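Sn-glycerol-3-phosphate ABC transporter substrate-binding protein UspB (Mycobacterium tuberculosis, PDB 4MFI) is the substrate-binding subunit of an ABC transporter that shows specificity for glycerophosphocholine and probably delivers it for uptake. Local coordinates at residues D102-W105 with F106-A109; F157-K161 with A162-Q166; R379-D382 with Y383-F387. All coordinates share one frame; numbering follows the deposited sequence.

Contact 1: D102-W105 with F106-A109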
# COMPACT_ATOMS: atom_id res chain seq x y z
N ASP A 102 2.81 2.28 6.01
CA ASP A 102 2.25 3.52 5.48
C ASP A 102 1.61 4.44 6.52
O ASP A 102 1.41 5.62 6.25
CB ASP A 102 1.28 3.24 4.32
CG ASP A 102 0.12 2.31 4.70
OD1 ASP A 102 0.18 1.60 5.72
OD2 ASP A 102 -0.88 2.28 3.93
N ARG A 103 1.29 3.91 7.70
CA ARG A 103 0.66 4.68 8.77
C ARG A 103 1.66 4.99 9.87
O ARG A 103 1.66 6.07 10.45
CB ARG A 103 -0.52 3.91 9.35
CG ARG A 103 -1.55 3.47 8.32
CD ARG A 103 -2.36 2.27 8.81
NE ARG A 103 -1.47 1.21 9.28
CZ ARG A 103 -1.75 0.37 10.27
NH1 ARG A 103 -2.92 0.44 10.91
NH2 ARG A 103 -0.85 -0.54 10.64
N TRP A 104 2.51 4.02 10.17
CA TRP A 104 3.42 4.18 11.30
C TRP A 104 4.58 5.14 11.04
O TRP A 104 5.07 5.77 11.97
CB TRP A 104 3.95 2.83 11.76
CG TRP A 104 2.99 2.04 12.61
CD1 TRP A 104 2.30 0.91 12.24
CD2 TRP A 104 2.62 2.31 13.96
NE1 TRP A 104 1.53 0.46 13.29
CE2 TRP A 104 1.72 1.30 14.36
CE3 TRP A 104 2.98 3.30 14.89
CZ2 TRP A 104 1.16 1.26 15.64
CZ3 TRP A 104 2.43 3.25 16.15
CH2 TRP A 104 1.53 2.24 16.52
N TRP A 105 5.04 5.25 9.79
CA TRP A 105 6.21 6.09 9.56
C TRP A 105 5.96 7.54 9.98
O TRP A 105 6.82 8.16 10.62
CB TRP A 105 6.75 5.98 8.12
CG TRP A 105 6.03 6.83 7.11
CD1 TRP A 105 5.09 6.40 6.21
CD2 TRP A 105 6.20 8.23 6.87
NE1 TRP A 105 4.66 7.45 5.44
CE2 TRP A 105 5.32 8.59 5.83
CE3 TRP A 105 7.00 9.23 7.45
CZ2 TRP A 105 5.22 9.89 5.34
CZ3 TRP A 105 6.91 10.53 6.96
CH2 TRP A 105 6.02 10.85 5.92
N PHE A 106 4.77 8.07 9.67
CA PHE A 106 4.50 9.47 10.01
C PHE A 106 4.35 9.64 11.51
O PHE A 106 4.77 10.66 12.07
CB PHE A 106 3.26 10.01 9.29
CG PHE A 106 2.96 11.45 9.60
CD1 PHE A 106 3.62 12.47 8.93
CD2 PHE A 106 2.01 11.79 10.55
CE1 PHE A 106 3.35 13.80 9.21
CE2 PHE A 106 1.74 13.12 10.84
CZ PHE A 106 2.41 14.13 10.17
N HIS A 107 3.73 8.67 12.17
CA HIS A 107 3.63 8.70 13.63
C HIS A 107 5.00 8.93 14.26
O HIS A 107 5.16 9.78 15.14
CB HIS A 107 3.03 7.40 14.15
CG HIS A 107 3.13 7.26 15.63
ND1 HIS A 107 2.25 7.87 16.50
CD2 HIS A 107 4.03 6.61 16.40
CE1 HIS A 107 2.60 7.59 17.74
NE2 HIS A 107 3.68 6.83 17.71
N PHE A 108 5.99 8.18 13.80
CA PHE A 108 7.33 8.34 14.34
C PHE A 108 8.05 9.59 13.83
O PHE A 108 8.76 10.25 14.59
CB PHE A 108 8.16 7.07 14.08
CG PHE A 108 7.69 5.90 14.89
CD1 PHE A 108 7.80 5.91 16.27
CD2 PHE A 108 7.12 4.79 14.27
CE1 PHE A 108 7.37 4.82 17.03
CE2 PHE A 108 6.68 3.70 15.03
CZ PHE A 108 6.81 3.72 16.41
N ALA A 109 7.88 9.93 12.55
CA ALA A 109 8.50 11.13 12.00
C ALA A 109 8.02 12.38 12.75
O ALA A 109 8.83 13.24 13.11
CB ALA A 109 8.21 11.27 10.52
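After Arg103, whose guanidinium turns away to Asp101, Asp79 and Asp392, Trp104 opens helix 104-110 with its indole alongside the His107 side chain, both pointing the same way. The six-membered ring of Trp104 presents its edge to the His107 face in a T-shaped pair with planes at 89°, CZ3 lying 3.7 Å from His107 CD2. One residue on, Phe108 sets CE2 3.7 Å from Trp104 CE3; these two rings are nearly parallel but slid so far that they barely overlap. His107 CD2 also sits over the centre of the Phe108 ring, completing a three-ring cluster. The helix follows strand 97-101, and Trp104 and Phe108 both pack on Ala82 of helix 78-88, with Trp104 NE1 bonded to Asp79. Trp105 holds CG between its backbone N and carbonyl carbon (chi1 81°), a torsion that folds the indole back beside the start of Phe106, where it packs on Leu100 and Tyr146 of the mixed sheet. Phe106 CB then stands 4.1 Å from the centroid of the Trp105 six-membered ring, almost on the ring normal, as a CH-pi contact, and the Phe106 ring directs its edge at the same indole. Ala109 CB approaches Trp105 CZ3 at 3.9 Å. The helix itself is tied by Phe108 N to Trp104 O (3.2 Å) and Ala109 N to Trp105 O (2.8 Å). Polar bonding across this turn is therefore left to the backbone, while edge, face and methyl contacts help set the rotation of the two indoles, together with Asp79 at Trp104 and the sheet residues around Trp105.

Contact 2: F157-K161 with A162-Q166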
# COMPACT_ATOMS: atom_id res chain seq x y z
N PHE A 157 -7.40 -4.78 -9.94
CA PHE A 157 -8.75 -5.23 -10.26
C PHE A 157 -8.68 -6.63 -10.86
O PHE A 157 -8.17 -6.83 -11.95
CB PHE A 157 -9.41 -4.24 -11.24
CG PHE A 157 -10.89 -4.47 -11.44
CD1 PHE A 157 -11.34 -5.47 -12.30
CD2 PHE A 157 -11.82 -3.66 -10.80
CE1 PHE A 157 -12.72 -5.68 -12.49
CE2 PHE A 157 -13.19 -3.85 -10.99
CZ PHE A 157 -13.64 -4.87 -11.83
N TYR A 158 -9.18 -7.61 -10.11
CA TYR A 158 -9.17 -9.00 -10.54
C TYR A 158 -10.52 -9.35 -11.16
O TYR A 158 -11.56 -8.97 -10.63
CB TYR A 158 -8.93 -9.92 -9.35
CG TYR A 158 -7.56 -9.78 -8.71
CD1 TYR A 158 -6.50 -10.58 -9.13
CD2 TYR A 158 -7.32 -8.87 -7.68
CE1 TYR A 158 -5.25 -10.49 -8.55
CE2 TYR A 158 -6.05 -8.75 -7.09
CZ TYR A 158 -5.02 -9.57 -7.54
OH TYR A 158 -3.76 -9.50 -6.97
N TYR A 159 -10.51 -10.08 -12.27
CA TYR A 159 -11.77 -10.48 -12.90
C TYR A 159 -11.77 -11.89 -13.46
O TYR A 159 -10.76 -12.38 -13.96
CB TYR A 159 -12.25 -9.46 -13.94
CG TYR A 159 -11.42 -9.32 -15.21
CD1 TYR A 159 -10.29 -8.51 -15.25
CD2 TYR A 159 -11.81 -9.97 -16.38
CE1 TYR A 159 -9.55 -8.37 -16.43
CE2 TYR A 159 -11.08 -9.83 -17.55
CZ TYR A 159 -9.95 -9.04 -17.57
OH TYR A 159 -9.24 -8.90 -18.75
N ASN A 160 -12.93 -12.53 -13.33
CA ASN A 160 -13.16 -13.90 -13.77
C ASN A 160 -13.55 -13.86 -15.25
O ASN A 160 -14.59 -13.30 -15.61
CB ASN A 160 -14.29 -14.46 -12.90
CG ASN A 160 -14.64 -15.89 -13.22
OD1 ASN A 160 -14.77 -16.28 -14.37
ND2 ASN A 160 -14.86 -16.67 -12.16
N LYS A 161 -12.71 -14.43 -16.11
CA LYS A 161 -12.93 -14.33 -17.55
C LYS A 161 -14.14 -15.12 -18.03
O LYS A 161 -14.79 -14.72 -18.99
CB LYS A 161 -11.68 -14.72 -18.33
CG LYS A 161 -10.55 -13.74 -18.12
CD LYS A 161 -9.58 -13.74 -19.28
CE LYS A 161 -8.47 -12.75 -19.06
NZ LYS A 161 -7.60 -12.64 -20.26
N ALA A 162 -14.47 -16.22 -17.36
CA ALA A 162 -15.67 -16.97 -17.72
C ALA A 162 -16.92 -16.13 -17.46
O ALA A 162 -17.84 -16.13 -18.27
CB ALA A 162 -15.74 -18.29 -16.98
N ALA A 163 -16.94 -15.42 -16.34
CA ALA A 163 -18.07 -14.56 -16.02
C ALA A 163 -18.15 -13.41 -17.02
O ALA A 163 -19.23 -13.08 -17.51
CB ALA A 163 -17.96 -14.02 -14.59
N TRP A 164 -17.00 -12.80 -17.33
CA TRP A 164 -16.93 -11.71 -18.30
C TRP A 164 -17.49 -12.17 -19.65
O TRP A 164 -18.27 -11.45 -20.28
CB TRP A 164 -15.48 -11.25 -18.46
CG TRP A 164 -15.16 -9.90 -17.86
CD1 TRP A 164 -14.61 -8.83 -18.51
CD2 TRP A 164 -15.36 -9.48 -16.49
NE1 TRP A 164 -14.47 -7.77 -17.64
CE2 TRP A 164 -14.91 -8.15 -16.40
CE3 TRP A 164 -15.87 -10.10 -15.34
CZ2 TRP A 164 -14.96 -7.41 -15.20
CZ3 TRP A 164 -15.92 -9.38 -14.15
CH2 TRP A 164 -15.47 -8.05 -14.10
N GLN A 165 -17.10 -13.36 -20.08
CA GLN A 165 -17.54 -13.90 -21.36
C GLN A 165 -19.05 -14.15 -21.38
O GLN A 165 -19.73 -13.80 -22.35
CB GLN A 165 -16.80 -15.19 -21.69
CG GLN A 165 -15.34 -14.98 -22.05
CD GLN A 165 -14.62 -16.29 -22.29
OE1 GLN A 165 -15.25 -17.32 -22.56
NE2 GLN A 165 -13.30 -16.27 -22.20
N GLN A 166 -19.57 -14.73 -20.30
CA GLN A 166 -21.00 -15.02 -20.23
C GLN A 166 -21.83 -13.74 -20.20
O GLN A 166 -22.95 -13.70 -20.73
CB GLN A 166 -21.33 -15.90 -19.01
CG GLN A 166 -20.90 -17.35 -19.18
CD GLN A 166 -21.54 -18.01 -20.40
OE1 GLN A 166 -22.69 -17.73 -20.74
NE2 GLN A 166 -20.80 -18.89 -21.06
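Two torsions, Asn160 with CG opposite its backbone N (chi1 -179°) and Trp164 with chi1 at -108°, off the usual staggered values, set the amide against Ala163 and the indole over Tyr159. This is a helix N-cap at a strand-to-helix junction, where strand 144-160 of the mixed sheet passes straight into helix 161-166. Asn160 occupies the cap position, and its OD1 accepts from Ala163 N at 3.1 Å, with the donor above the carbonyl plane. Its backbone O takes Trp164 N at 3.0 Å, so side chain and main chain of one residue both serve the first turn. Lys161 O follows, accepting from Gln165 N at 2.9 Å.

Trp164 reaches back over the strand. The Tyr159 ring meets the indole obliquely, planes at 34°, its centroid 4.3 Å from that of the five-membered ring. Trp164 also meets Phe157 at the edge of the phenyl ring, where CE1 is 3.9 Å from CZ2 of Trp164. NE1 of the indole bonds to Arg172 O, while Asp171 receives both Tyr159 OH and Lys161 NZ. Tyr159 CB lies over the indole face, 3.5 Å from the centroid of the Trp164 six-membered ring.

Contact 3: R379-D382 with Y383-F387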
# COMPACT_ATOMS: atom_id res chain seq x y z
N ARG A 379 -1.19 7.41 -6.83
CA ARG A 379 -1.32 8.68 -6.12
C ARG A 379 -1.03 8.40 -4.65
O ARG A 379 -1.41 7.34 -4.13
CB ARG A 379 -2.77 9.20 -6.31
CG ARG A 379 -3.23 10.37 -5.42
CD ARG A 379 -4.59 10.92 -5.89
NE ARG A 379 -5.19 11.82 -4.90
CZ ARG A 379 -6.31 12.52 -5.09
NH1 ARG A 379 -6.96 12.47 -6.25
NH2 ARG A 379 -6.77 13.29 -4.11
N THR A 380 -0.35 9.33 -3.98
CA THR A 380 -0.12 9.21 -2.54
C THR A 380 -1.44 9.26 -1.77
O THR A 380 -2.43 9.86 -2.22
CB THR A 380 0.86 10.27 -2.01
OG1 THR A 380 0.35 11.57 -2.33
CG2 THR A 380 2.25 10.11 -2.65
N GLN A 381 -1.46 8.60 -0.62
CA GLN A 381 -2.71 8.42 0.11
C GLN A 381 -3.20 9.66 0.84
O GLN A 381 -2.42 10.56 1.16
CB GLN A 381 -2.56 7.28 1.11
CG GLN A 381 -2.29 5.93 0.48
CD GLN A 381 -2.41 4.82 1.49
OE1 GLN A 381 -3.50 4.55 2.00
NE2 GLN A 381 -1.28 4.19 1.82
N ASP A 382 -4.50 9.71 1.10
CA ASP A 382 -5.08 10.82 1.84
C ASP A 382 -4.53 10.87 3.27
O ASP A 382 -4.37 9.84 3.92
CB ASP A 382 -6.61 10.69 1.89
CG ASP A 382 -7.26 10.87 0.54
OD1 ASP A 382 -6.65 11.44 -0.40
OD2 ASP A 382 -8.43 10.45 0.44
N TYR A 383 -4.24 12.08 3.74
CA TYR A 383 -3.68 12.25 5.09
C TYR A 383 -4.61 11.64 6.14
O TYR A 383 -4.14 11.09 7.15
CB TYR A 383 -3.46 13.73 5.44
CG TYR A 383 -2.35 14.46 4.72
CD1 TYR A 383 -1.76 13.98 3.55
CD2 TYR A 383 -1.90 15.68 5.22
CE1 TYR A 383 -0.75 14.69 2.91
CE2 TYR A 383 -0.90 16.39 4.59
CZ TYR A 383 -0.33 15.91 3.43
OH TYR A 383 0.67 16.65 2.83
N ALA A 384 -5.92 11.71 5.91
CA ALA A 384 -6.86 11.17 6.90
C ALA A 384 -6.71 9.66 7.11
O ALA A 384 -7.06 9.16 8.18
CB ALA A 384 -8.30 11.52 6.52
N ARG A 385 -6.20 8.95 6.11
CA ARG A 385 -5.94 7.52 6.26
C ARG A 385 -4.58 7.23 6.88
O ARG A 385 -4.46 6.39 7.78
CB ARG A 385 -6.11 6.75 4.94
CG ARG A 385 -5.97 5.25 5.16
CD ARG A 385 -6.16 4.37 3.90
NE ARG A 385 -6.06 2.99 4.36
CZ ARG A 385 -4.90 2.37 4.58
NH1 ARG A 385 -3.75 2.96 4.28
NH2 ARG A 385 -4.88 1.14 5.09
N VAL A 386 -3.54 7.91 6.42
CA VAL A 386 -2.17 7.52 6.79
C VAL A 386 -1.46 8.36 7.85
O VAL A 386 -0.51 7.88 8.46
CB VAL A 386 -1.24 7.41 5.55
CG1 VAL A 386 -1.63 6.21 4.68
CG2 VAL A 386 -1.21 8.73 4.74
N PHE A 387 -1.90 9.60 8.07
CA PHE A 387 -1.25 10.49 9.04
C PHE A 387 -2.09 10.75 10.28
O PHE A 387 -1.58 11.22 11.30
CB PHE A 387 -0.93 11.85 8.41
CG PHE A 387 0.10 11.83 7.31
CD1 PHE A 387 0.85 10.68 7.03
CD2 PHE A 387 0.34 12.97 6.56
CE1 PHE A 387 1.81 10.69 6.01
CE2 PHE A 387 1.30 12.98 5.56
CZ PHE A 387 2.03 11.83 5.28
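From extended backbone at Gln381 and Asp382 the chain bends into helical angles at Tyr383, and Asp382 O receives both Arg385 N (3.0 Å) and Val386 N (3.3 Å). The second of these donors lies in the carbonyl plane and the first well above it, so the two share one oxygen from different directions. Gln381 reaches across the first turn, its chain extended beyond CG, obliquely to Arg385. Its OE1 takes Arg385 NH1 at 2.8 Å on a lone pair in the amide plane, though the N-H...O angle is a bent 132° and the oxygen is tilted out of the guanidinium plane. Arg385 gets there by a stretched chain from CG to NE, with CG opposite the backbone N (chi1 -174°). The Gln381 side chain leans on Val386 at about a right angle, Val386 CG1 lying 3.5 Å from the amide NE2 and 3.8 Å from CB of Gln381. Val386 CG2 turns instead to Asp382 O, 3.4 Å away.

Several of these polar ends have further partners. Gln381 OE1 also accepts from Gln211 NE2, and Arg385 NE bonds to Ser207. Asp382 stands at the N-cap position but makes no capping bond; its carboxylate ties the loop to Tyr221 N and Trp215 NE1. Gln381 NE2 and Arg385 NH1 both reach Asp102 OD2, which probably favours the ionised carboxylate. Together these features mark a loop-to-helix entry, where one carbonyl O accepts from the third and fourth residues on and the Gln381-Arg385 pair meets Asp102 next to helix 104-110.

How the contacts relate
Along the chain the order is contact 1, contact 2, contact 3, without interleaving. Contacts 1 and 3 are neighbours in space, their centres 11 Å apart, and they touch directly: the Asp102 carboxylate joins the loop before helix 104-110 to helix 383-386 and to the loop that precedes it, and Phe106 stacks on Phe387. Contact 2 stands apart, its centre about 38 Å from that of contact 1 across the middle of the molecule and about 31 Å from that of contact 3. The large mixed sheet still connects it to contact 1: strand 97-101 ends just before Asp102, and strand 144-160 carries contact 2 while its Tyr146 packs on Trp105. This spread is consistent with the two alpha/beta lobes of the family.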